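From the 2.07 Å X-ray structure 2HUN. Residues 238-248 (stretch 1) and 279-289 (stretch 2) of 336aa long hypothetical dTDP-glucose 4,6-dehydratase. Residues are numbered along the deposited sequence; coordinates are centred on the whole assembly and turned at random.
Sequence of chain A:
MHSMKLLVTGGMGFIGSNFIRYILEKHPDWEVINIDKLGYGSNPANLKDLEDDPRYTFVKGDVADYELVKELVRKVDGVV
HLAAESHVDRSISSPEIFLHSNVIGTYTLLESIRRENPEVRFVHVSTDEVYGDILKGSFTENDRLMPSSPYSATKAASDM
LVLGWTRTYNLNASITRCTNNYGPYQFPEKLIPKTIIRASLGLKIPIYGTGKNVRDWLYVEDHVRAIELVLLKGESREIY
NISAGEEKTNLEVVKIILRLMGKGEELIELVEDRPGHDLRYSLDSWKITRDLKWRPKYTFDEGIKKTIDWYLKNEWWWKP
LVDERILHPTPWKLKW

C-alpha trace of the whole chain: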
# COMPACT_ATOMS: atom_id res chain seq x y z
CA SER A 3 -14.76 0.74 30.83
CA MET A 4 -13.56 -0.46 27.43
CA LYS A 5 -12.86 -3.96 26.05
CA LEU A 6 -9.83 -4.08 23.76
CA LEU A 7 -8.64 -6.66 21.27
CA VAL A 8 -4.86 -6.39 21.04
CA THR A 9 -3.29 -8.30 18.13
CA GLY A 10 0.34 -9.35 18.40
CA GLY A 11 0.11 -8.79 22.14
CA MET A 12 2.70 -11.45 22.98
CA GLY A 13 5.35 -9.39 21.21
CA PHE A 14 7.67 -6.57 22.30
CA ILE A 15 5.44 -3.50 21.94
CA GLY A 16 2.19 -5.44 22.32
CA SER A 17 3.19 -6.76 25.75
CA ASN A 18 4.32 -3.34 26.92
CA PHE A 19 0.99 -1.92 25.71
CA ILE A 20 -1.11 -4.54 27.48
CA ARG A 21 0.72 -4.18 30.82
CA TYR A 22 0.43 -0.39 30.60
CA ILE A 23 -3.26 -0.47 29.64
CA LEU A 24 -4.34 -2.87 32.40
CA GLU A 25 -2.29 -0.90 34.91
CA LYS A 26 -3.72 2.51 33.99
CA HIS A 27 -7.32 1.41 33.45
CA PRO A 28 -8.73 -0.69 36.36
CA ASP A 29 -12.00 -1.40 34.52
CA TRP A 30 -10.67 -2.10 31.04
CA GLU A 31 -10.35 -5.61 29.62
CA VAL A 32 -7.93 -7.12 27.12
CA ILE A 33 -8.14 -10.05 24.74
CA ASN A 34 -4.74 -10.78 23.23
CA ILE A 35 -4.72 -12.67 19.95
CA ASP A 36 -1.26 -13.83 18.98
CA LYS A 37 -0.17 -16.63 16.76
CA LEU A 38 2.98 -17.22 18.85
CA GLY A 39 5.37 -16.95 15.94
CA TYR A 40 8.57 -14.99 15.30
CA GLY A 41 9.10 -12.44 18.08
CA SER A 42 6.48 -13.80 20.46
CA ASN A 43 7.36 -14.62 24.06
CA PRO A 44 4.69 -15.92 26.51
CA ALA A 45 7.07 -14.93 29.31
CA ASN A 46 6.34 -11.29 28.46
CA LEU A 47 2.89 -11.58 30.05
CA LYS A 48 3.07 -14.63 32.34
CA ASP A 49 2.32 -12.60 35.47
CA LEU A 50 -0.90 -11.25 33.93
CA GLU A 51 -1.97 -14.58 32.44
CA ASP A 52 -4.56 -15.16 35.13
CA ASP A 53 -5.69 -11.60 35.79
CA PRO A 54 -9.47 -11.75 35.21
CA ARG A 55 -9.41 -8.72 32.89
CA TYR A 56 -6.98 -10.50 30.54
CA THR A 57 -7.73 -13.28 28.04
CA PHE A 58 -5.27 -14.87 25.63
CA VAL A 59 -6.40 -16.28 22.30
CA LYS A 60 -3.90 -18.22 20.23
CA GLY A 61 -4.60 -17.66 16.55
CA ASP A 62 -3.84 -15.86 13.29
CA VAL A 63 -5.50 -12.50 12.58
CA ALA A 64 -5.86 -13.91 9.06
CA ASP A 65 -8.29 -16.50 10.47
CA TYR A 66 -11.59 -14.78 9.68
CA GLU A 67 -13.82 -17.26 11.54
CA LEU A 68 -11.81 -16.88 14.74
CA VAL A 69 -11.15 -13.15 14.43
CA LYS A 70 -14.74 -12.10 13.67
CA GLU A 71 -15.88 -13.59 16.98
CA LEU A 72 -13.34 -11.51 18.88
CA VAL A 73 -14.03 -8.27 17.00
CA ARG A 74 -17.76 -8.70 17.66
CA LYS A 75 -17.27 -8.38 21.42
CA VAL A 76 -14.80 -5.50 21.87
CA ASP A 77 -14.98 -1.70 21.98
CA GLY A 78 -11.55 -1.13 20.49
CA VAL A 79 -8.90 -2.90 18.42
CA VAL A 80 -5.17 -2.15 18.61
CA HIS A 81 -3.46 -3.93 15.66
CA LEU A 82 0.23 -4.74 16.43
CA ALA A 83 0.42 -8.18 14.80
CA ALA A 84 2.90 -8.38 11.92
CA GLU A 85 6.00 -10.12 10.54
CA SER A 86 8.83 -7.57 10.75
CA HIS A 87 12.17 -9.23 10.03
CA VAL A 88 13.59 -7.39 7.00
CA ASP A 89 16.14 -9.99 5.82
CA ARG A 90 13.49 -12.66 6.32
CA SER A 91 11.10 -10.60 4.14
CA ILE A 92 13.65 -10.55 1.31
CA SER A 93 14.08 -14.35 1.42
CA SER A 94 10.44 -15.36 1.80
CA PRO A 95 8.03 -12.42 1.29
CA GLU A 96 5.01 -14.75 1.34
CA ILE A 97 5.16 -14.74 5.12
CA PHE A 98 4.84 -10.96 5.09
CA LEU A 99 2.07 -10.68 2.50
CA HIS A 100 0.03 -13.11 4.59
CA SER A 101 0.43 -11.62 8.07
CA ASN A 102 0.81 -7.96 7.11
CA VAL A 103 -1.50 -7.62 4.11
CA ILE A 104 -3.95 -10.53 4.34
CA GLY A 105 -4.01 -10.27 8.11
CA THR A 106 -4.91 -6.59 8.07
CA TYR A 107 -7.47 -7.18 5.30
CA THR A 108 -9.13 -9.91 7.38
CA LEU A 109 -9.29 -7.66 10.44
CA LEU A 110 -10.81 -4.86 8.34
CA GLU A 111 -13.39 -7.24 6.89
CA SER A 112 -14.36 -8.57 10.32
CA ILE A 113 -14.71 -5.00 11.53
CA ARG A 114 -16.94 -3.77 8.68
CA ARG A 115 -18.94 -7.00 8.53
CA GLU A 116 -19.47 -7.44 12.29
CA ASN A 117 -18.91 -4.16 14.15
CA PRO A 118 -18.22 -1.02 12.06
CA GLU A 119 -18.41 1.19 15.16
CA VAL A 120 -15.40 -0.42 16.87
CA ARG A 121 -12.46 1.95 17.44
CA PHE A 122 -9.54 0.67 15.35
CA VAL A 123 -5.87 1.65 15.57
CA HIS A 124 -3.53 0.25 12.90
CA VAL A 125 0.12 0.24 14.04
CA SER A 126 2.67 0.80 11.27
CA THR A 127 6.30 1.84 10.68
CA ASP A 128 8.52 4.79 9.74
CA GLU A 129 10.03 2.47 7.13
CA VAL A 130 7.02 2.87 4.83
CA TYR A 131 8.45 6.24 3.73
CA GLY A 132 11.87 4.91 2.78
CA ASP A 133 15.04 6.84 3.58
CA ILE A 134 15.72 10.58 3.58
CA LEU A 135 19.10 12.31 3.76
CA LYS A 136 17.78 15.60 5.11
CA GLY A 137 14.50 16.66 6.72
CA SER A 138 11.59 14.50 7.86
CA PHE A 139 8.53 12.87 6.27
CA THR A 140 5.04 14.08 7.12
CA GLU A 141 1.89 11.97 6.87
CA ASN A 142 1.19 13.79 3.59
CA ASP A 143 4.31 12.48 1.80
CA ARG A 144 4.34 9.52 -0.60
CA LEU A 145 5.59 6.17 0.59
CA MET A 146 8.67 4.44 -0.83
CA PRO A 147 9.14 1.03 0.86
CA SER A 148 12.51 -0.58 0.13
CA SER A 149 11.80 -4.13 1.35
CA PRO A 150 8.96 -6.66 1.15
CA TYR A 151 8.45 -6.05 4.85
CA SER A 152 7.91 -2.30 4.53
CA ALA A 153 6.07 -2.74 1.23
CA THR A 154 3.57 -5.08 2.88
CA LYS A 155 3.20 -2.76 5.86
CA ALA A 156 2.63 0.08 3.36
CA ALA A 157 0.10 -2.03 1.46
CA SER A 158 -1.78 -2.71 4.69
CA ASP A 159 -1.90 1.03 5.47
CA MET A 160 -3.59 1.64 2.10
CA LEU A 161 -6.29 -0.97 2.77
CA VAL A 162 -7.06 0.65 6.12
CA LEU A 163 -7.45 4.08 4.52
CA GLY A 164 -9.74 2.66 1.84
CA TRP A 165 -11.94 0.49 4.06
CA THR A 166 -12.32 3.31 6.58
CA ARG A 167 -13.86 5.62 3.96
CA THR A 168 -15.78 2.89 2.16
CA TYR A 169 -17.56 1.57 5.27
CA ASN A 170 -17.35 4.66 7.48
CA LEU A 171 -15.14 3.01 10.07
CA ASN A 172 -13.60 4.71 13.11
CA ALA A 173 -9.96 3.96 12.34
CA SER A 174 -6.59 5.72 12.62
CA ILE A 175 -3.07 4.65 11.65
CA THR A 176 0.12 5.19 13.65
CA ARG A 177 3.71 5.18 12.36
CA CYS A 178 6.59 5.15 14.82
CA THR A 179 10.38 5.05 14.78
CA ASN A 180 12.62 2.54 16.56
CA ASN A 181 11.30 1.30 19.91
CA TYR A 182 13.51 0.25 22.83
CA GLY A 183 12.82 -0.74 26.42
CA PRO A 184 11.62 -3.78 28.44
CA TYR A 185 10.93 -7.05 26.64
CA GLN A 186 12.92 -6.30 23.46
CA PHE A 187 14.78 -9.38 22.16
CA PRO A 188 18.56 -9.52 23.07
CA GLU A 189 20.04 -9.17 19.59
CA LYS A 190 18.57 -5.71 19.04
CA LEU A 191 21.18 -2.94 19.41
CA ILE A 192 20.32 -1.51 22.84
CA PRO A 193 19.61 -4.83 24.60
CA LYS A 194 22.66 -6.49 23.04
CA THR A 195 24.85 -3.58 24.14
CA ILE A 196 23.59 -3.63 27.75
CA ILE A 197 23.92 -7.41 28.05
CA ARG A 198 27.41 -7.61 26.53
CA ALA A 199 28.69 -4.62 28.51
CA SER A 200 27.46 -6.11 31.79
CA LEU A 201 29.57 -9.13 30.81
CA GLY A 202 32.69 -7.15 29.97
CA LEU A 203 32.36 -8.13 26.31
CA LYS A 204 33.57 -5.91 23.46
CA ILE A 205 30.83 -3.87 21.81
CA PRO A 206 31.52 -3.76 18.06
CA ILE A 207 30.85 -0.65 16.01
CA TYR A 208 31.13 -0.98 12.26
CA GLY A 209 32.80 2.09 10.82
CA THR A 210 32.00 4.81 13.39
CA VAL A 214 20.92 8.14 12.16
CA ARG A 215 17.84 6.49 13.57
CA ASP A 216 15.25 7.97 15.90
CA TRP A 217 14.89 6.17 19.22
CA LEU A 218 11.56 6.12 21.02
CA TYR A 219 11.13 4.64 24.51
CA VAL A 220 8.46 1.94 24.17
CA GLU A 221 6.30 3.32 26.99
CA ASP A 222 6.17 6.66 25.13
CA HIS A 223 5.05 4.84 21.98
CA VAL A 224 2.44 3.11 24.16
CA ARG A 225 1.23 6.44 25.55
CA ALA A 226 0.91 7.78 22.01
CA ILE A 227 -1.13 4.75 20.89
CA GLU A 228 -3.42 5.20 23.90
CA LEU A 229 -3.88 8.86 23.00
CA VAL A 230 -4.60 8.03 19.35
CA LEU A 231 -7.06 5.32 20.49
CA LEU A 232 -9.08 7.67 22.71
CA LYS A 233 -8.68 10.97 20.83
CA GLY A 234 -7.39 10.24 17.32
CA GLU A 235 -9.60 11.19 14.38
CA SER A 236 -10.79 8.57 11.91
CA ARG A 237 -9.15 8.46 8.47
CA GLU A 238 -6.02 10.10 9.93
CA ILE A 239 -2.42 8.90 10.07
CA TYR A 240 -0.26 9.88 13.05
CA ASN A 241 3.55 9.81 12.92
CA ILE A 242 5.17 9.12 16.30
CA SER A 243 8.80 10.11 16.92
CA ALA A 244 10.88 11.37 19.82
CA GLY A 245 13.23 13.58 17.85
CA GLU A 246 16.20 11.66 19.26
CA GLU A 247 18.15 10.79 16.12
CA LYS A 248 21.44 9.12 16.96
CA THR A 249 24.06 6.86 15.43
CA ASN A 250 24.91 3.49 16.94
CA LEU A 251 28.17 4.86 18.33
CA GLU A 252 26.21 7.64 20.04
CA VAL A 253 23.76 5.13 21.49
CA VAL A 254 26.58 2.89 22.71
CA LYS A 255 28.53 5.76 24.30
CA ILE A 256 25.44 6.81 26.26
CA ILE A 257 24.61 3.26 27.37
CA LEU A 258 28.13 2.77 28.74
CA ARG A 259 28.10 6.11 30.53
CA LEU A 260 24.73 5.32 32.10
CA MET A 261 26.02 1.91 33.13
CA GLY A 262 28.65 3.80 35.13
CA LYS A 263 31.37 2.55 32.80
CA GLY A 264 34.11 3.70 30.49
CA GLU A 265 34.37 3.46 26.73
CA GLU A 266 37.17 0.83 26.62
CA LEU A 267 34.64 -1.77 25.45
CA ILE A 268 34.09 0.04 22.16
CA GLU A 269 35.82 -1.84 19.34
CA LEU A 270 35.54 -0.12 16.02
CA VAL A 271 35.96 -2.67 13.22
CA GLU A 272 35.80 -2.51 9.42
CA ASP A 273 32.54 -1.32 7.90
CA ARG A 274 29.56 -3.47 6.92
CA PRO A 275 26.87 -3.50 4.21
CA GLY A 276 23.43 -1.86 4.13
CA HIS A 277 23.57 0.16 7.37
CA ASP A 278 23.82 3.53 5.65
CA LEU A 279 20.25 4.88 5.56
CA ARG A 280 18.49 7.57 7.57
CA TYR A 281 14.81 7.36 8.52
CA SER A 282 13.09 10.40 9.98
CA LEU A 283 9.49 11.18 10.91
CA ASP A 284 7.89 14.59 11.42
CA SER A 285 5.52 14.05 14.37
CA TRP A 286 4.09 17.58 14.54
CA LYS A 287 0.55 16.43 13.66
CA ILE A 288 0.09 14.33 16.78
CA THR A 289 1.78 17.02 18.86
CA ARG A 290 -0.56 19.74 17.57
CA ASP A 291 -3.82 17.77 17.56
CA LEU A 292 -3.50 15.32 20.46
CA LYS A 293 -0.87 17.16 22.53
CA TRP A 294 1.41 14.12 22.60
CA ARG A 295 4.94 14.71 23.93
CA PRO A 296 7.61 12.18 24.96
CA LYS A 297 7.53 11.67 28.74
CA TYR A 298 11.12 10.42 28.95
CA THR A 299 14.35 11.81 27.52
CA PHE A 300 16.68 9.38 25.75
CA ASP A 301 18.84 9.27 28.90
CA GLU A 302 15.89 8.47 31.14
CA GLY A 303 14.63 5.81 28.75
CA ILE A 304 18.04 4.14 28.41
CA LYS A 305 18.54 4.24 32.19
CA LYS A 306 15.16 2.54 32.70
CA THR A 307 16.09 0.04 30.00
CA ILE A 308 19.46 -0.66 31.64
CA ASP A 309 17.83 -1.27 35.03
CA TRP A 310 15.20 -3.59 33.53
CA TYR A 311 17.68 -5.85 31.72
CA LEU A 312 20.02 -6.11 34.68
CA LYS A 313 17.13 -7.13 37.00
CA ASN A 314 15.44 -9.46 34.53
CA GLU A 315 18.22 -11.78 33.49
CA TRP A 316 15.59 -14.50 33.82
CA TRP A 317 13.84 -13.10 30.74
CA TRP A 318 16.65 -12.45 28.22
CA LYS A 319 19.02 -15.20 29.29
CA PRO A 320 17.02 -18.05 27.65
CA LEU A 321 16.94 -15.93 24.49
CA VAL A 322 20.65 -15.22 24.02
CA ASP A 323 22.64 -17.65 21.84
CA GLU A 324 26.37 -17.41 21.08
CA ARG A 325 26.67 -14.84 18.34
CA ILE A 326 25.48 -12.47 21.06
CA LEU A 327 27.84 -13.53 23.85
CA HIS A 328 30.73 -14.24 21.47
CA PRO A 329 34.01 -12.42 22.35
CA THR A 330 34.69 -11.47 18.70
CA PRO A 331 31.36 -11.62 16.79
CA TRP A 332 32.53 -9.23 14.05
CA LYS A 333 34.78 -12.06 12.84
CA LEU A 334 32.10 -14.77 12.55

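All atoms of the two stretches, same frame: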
# COMPACT_ATOMS: atom_id res chain seq x y z
N GLU A 238 -7.28 9.38 9.75
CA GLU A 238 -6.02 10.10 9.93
C GLU A 238 -4.82 9.24 10.30
O GLU A 238 -4.94 8.27 11.05
CB GLU A 238 -6.16 11.18 11.00
CG GLU A 238 -7.16 12.29 10.71
CD GLU A 238 -6.78 13.13 9.51
OE1 GLU A 238 -5.61 13.10 9.10
OE2 GLU A 238 -7.67 13.84 8.97
N ILE A 239 -3.66 9.60 9.76
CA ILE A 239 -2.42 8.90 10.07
C ILE A 239 -1.65 9.79 11.06
O ILE A 239 -1.65 11.02 10.93
CB ILE A 239 -1.56 8.68 8.80
CG1 ILE A 239 -2.33 7.83 7.79
CG2 ILE A 239 -0.24 8.00 9.18
CD1 ILE A 239 -1.53 7.51 6.53
N TYR A 240 -1.02 9.15 12.04
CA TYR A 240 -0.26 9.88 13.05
C TYR A 240 1.17 9.36 13.18
O TYR A 240 1.39 8.22 13.61
CB TYR A 240 -0.96 9.76 14.42
CG TYR A 240 -2.29 10.46 14.52
CD1 TYR A 240 -2.37 11.84 14.76
CD2 TYR A 240 -3.49 9.75 14.37
CE1 TYR A 240 -3.61 12.49 14.86
CE2 TYR A 240 -4.72 10.39 14.46
CZ TYR A 240 -4.77 11.75 14.71
OH TYR A 240 -6.00 12.36 14.81
N ASN A 241 2.15 10.19 12.80
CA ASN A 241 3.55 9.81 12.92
C ASN A 241 3.88 9.94 14.40
O ASN A 241 3.37 10.83 15.07
CB ASN A 241 4.48 10.77 12.16
CG ASN A 241 4.57 10.49 10.68
OD1 ASN A 241 4.24 9.39 10.20
ND2 ASN A 241 5.04 11.48 9.93
N ILE A 242 4.76 9.08 14.90
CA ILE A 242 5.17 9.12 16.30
C ILE A 242 6.69 9.01 16.35
O ILE A 242 7.26 7.98 15.95
CB ILE A 242 4.57 7.95 17.11
CG1 ILE A 242 3.04 7.94 16.97
CG2 ILE A 242 4.96 8.09 18.58
CD1 ILE A 242 2.37 6.72 17.60
N SER A 243 7.35 10.06 16.83
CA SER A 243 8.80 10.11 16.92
C SER A 243 9.24 10.99 18.09
O SER A 243 8.57 11.97 18.44
CB SER A 243 9.41 10.65 15.62
OG SER A 243 8.99 11.99 15.37
N ALA A 244 10.37 10.64 18.68
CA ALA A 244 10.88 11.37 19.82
C ALA A 244 11.82 12.52 19.47
O ALA A 244 12.09 13.37 20.31
CB ALA A 244 11.57 10.41 20.77
N GLY A 245 12.30 12.54 18.24
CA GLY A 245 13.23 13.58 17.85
C GLY A 245 14.58 13.33 18.51
O GLY A 245 15.27 14.27 18.91
N GLU A 246 14.94 12.06 18.64
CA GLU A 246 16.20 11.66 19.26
C GLU A 246 16.95 10.83 18.23
O GLU A 246 17.08 9.61 18.38
CB GLU A 246 15.96 10.80 20.51
CG GLU A 246 15.20 11.47 21.66
CD GLU A 246 15.99 12.57 22.35
OE1 GLU A 246 17.20 12.68 22.07
OE2 GLU A 246 15.40 13.31 23.17
N GLU A 247 17.43 11.49 17.18
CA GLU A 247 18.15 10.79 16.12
C GLU A 247 19.61 10.65 16.49
O GLU A 247 20.31 11.64 16.71
CB GLU A 247 17.98 11.53 14.80
CG GLU A 247 16.52 11.62 14.41
CD GLU A 247 16.28 12.33 13.09
OE1 GLU A 247 17.24 12.91 12.53
OE2 GLU A 247 15.12 12.32 12.63
N LYS A 248 20.06 9.41 16.58
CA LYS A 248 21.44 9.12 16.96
C LYS A 248 22.03 7.98 16.16
O LYS A 248 21.30 7.17 15.57
CB LYS A 248 21.50 8.77 18.44
CG LYS A 248 20.98 9.86 19.36
CD LYS A 248 20.95 9.41 20.81
CE LYS A 248 20.45 10.53 21.71
NZ LYS A 248 21.34 11.73 21.66
N LEU A 279 21.43 4.06 5.88
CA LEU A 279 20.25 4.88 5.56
C LEU A 279 19.66 5.59 6.79
O LEU A 279 19.68 5.09 7.91
CB LEU A 279 19.21 3.98 4.91
CG LEU A 279 19.73 3.29 3.65
CD1 LEU A 279 18.61 2.67 2.82
CD2 LEU A 279 20.49 4.23 2.72
N ARG A 280 19.15 6.81 6.53
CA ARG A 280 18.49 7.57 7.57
C ARG A 280 16.97 7.57 7.39
O ARG A 280 16.45 7.72 6.29
CB ARG A 280 19.01 9.01 7.50
CG ARG A 280 18.27 9.98 8.44
CD ARG A 280 18.94 11.36 8.50
NE ARG A 280 18.23 12.27 9.41
CZ ARG A 280 17.21 13.00 8.90
NH1 ARG A 280 16.86 12.87 7.63
NH2 ARG A 280 16.54 13.84 9.69
N TYR A 281 16.27 7.37 8.50
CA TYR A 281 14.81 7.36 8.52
C TYR A 281 14.44 8.47 9.48
O TYR A 281 15.03 8.56 10.56
CB TYR A 281 14.31 6.02 9.02
CG TYR A 281 14.59 4.89 8.06
CD1 TYR A 281 13.68 4.57 7.05
CD2 TYR A 281 15.78 4.17 8.13
CE1 TYR A 281 13.94 3.55 6.15
CE2 TYR A 281 16.05 3.15 7.22
CZ TYR A 281 15.13 2.84 6.24
OH TYR A 281 15.39 1.82 5.35
N SER A 282 13.48 9.30 9.11
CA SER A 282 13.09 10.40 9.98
C SER A 282 11.62 10.79 9.81
O SER A 282 11.16 11.03 8.69
CB SER A 282 13.99 11.61 9.71
OG SER A 282 13.74 12.65 10.63
N LEU A 283 10.90 10.83 10.92
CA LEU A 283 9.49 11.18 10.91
C LEU A 283 9.21 12.53 11.56
O LEU A 283 9.79 12.87 12.59
CB LEU A 283 8.66 10.13 11.64
CG LEU A 283 8.71 8.67 11.18
CD1 LEU A 283 7.59 7.91 11.86
CD2 LEU A 283 8.56 8.58 9.68
N ASP A 284 8.32 13.29 10.93
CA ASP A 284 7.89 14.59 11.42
C ASP A 284 6.63 14.27 12.23
O ASP A 284 5.60 13.94 11.64
CB ASP A 284 7.53 15.50 10.24
CG ASP A 284 6.98 16.85 10.68
OD1 ASP A 284 6.34 16.92 11.76
OD2 ASP A 284 7.17 17.83 9.93
N SER A 285 6.70 14.34 13.55
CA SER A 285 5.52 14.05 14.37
C SER A 285 4.80 15.29 14.92
O SER A 285 4.28 15.27 16.03
CB SER A 285 5.90 13.12 15.54
OG SER A 285 6.97 13.65 16.30
N TRP A 286 4.76 16.35 14.12
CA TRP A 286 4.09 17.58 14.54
C TRP A 286 2.56 17.41 14.61
O TRP A 286 1.91 17.99 15.47
CB TRP A 286 4.42 18.72 13.58
CG TRP A 286 3.63 19.95 13.85
CD1 TRP A 286 2.69 20.52 13.05
CD2 TRP A 286 3.68 20.75 15.04
NE1 TRP A 286 2.15 21.63 13.66
CE2 TRP A 286 2.74 21.79 14.88
CE3 TRP A 286 4.43 20.70 16.23
CZ2 TRP A 286 2.52 22.77 15.87
CZ3 TRP A 286 4.21 21.67 17.21
CH2 TRP A 286 3.26 22.69 17.02
N LYS A 287 2.00 16.63 13.69
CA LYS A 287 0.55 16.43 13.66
C LYS A 287 -0.01 15.95 14.99
O LYS A 287 -0.93 16.55 15.54
CB LYS A 287 0.20 15.43 12.55
CG LYS A 287 -1.29 15.17 12.36
CD LYS A 287 -1.51 14.28 11.14
CE LYS A 287 -2.97 13.99 10.88
NZ LYS A 287 -3.14 13.13 9.68
N ILE A 288 0.56 14.87 15.52
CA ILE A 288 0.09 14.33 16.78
C ILE A 288 0.37 15.30 17.92
O ILE A 288 -0.40 15.38 18.89
CB ILE A 288 0.71 12.93 17.05
CG1 ILE A 288 -0.10 12.21 18.13
CG2 ILE A 288 2.18 13.06 17.46
CD1 ILE A 288 0.32 10.76 18.35
N THR A 289 1.45 16.05 17.82
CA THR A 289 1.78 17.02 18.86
C THR A 289 0.70 18.09 18.90
O THR A 289 0.12 18.37 19.95
CB THR A 289 3.13 17.72 18.59
OG1 THR A 289 4.17 16.74 18.53
CG2 THR A 289 3.44 18.72 19.69
O HOH W 1 2.47 13.31 14.04

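Residues 238-248 and 279-289 bury 698 Å² between them, both sides summed. The first stretch contributes a strand through Ile 242 and a loop leading into a short strand at Glu 247. The second runs as an extended segment into a helix that begins at Trp 286. Polar contacts lie along the whole interface, and apolar ones gather around Ile 288.

Two salt bridges lie near the two ends of the contact. At one, Lys 287 NZ donates to Glu 238 OE1 at 2.5 Å, a short distance for a charged pair. The lysine is fully extended, with all four chi angles in t, and this carries its amine back along the strand. There NZ also donates to the backbone oxygen of Ile 239, with NZ to O at 2.9 Å. At the other end, Arg 280 NH2 donates to Glu 247 OE1 at 3.1 Å. A weak second bond runs from Arg 280 NE to the same Glu 247 OE1 at 3.3 Å. The carboxylate oxygen therefore sits at the edge of the guanidinium, near its plane. The other oxygen of this glutamate is also used: Ser 282 OG donates to Glu 247 OE2 at 2.5 Å, a very short bond.

Neutral hydrogen bonds fill the middle. Asn 241 points toward the second stretch, and its ND2 donates to Asp 284 O at 3.0 Å. The angle at the hydrogen is 166°, so the bond is nearly straight. This ties the strand to the backbone just before the helix. Ser 243 OG and Ser 285 OG are hydrogen-bonded at 2.8 Å, and either could be the donor. Ser 243 OG also lies 3.0 Å from Leu 283 O, within reach of the same proton.

Water 1 bridges the two backbones. It donates to Asn 241 O at 2.8 Å and accepts from Ile 288 N at 2.9 Å. The water thus links a strand carbonyl to an amide in the first turn of the helix.

Apolar packing centres on Ile 288, which points toward the first stretch. Its CB lies 4.0 Å from Tyr 240 CD1. Its CD1 lies 4.2 Å from Ile 242 CG1. Its CG2 approaches the backbone, 3.5 Å from Asn 241 O. Leu 283 also points across, with CD1 4.0 Å from Asn 241 OD1 and 4.1 Å from Ile 242 O. The aliphatic part of Lys 287 passes Tyr 240, with CG 4.2 Å from CD1 of the ring. Lys 287 NZ is 5.3 Å from the Tyr 240 ring centroid and 12° off the ring normal. At that distance any cation-pi attraction is weak at most.

Within the second stretch, Trp 286 N donates to Asp 284 OD1 at 2.9 Å. Thr 289 OG1 donates to Ser 285 O, also at 2.9 Å. Ser 285 occupies the N-cap position, but its side chain makes no capping bond.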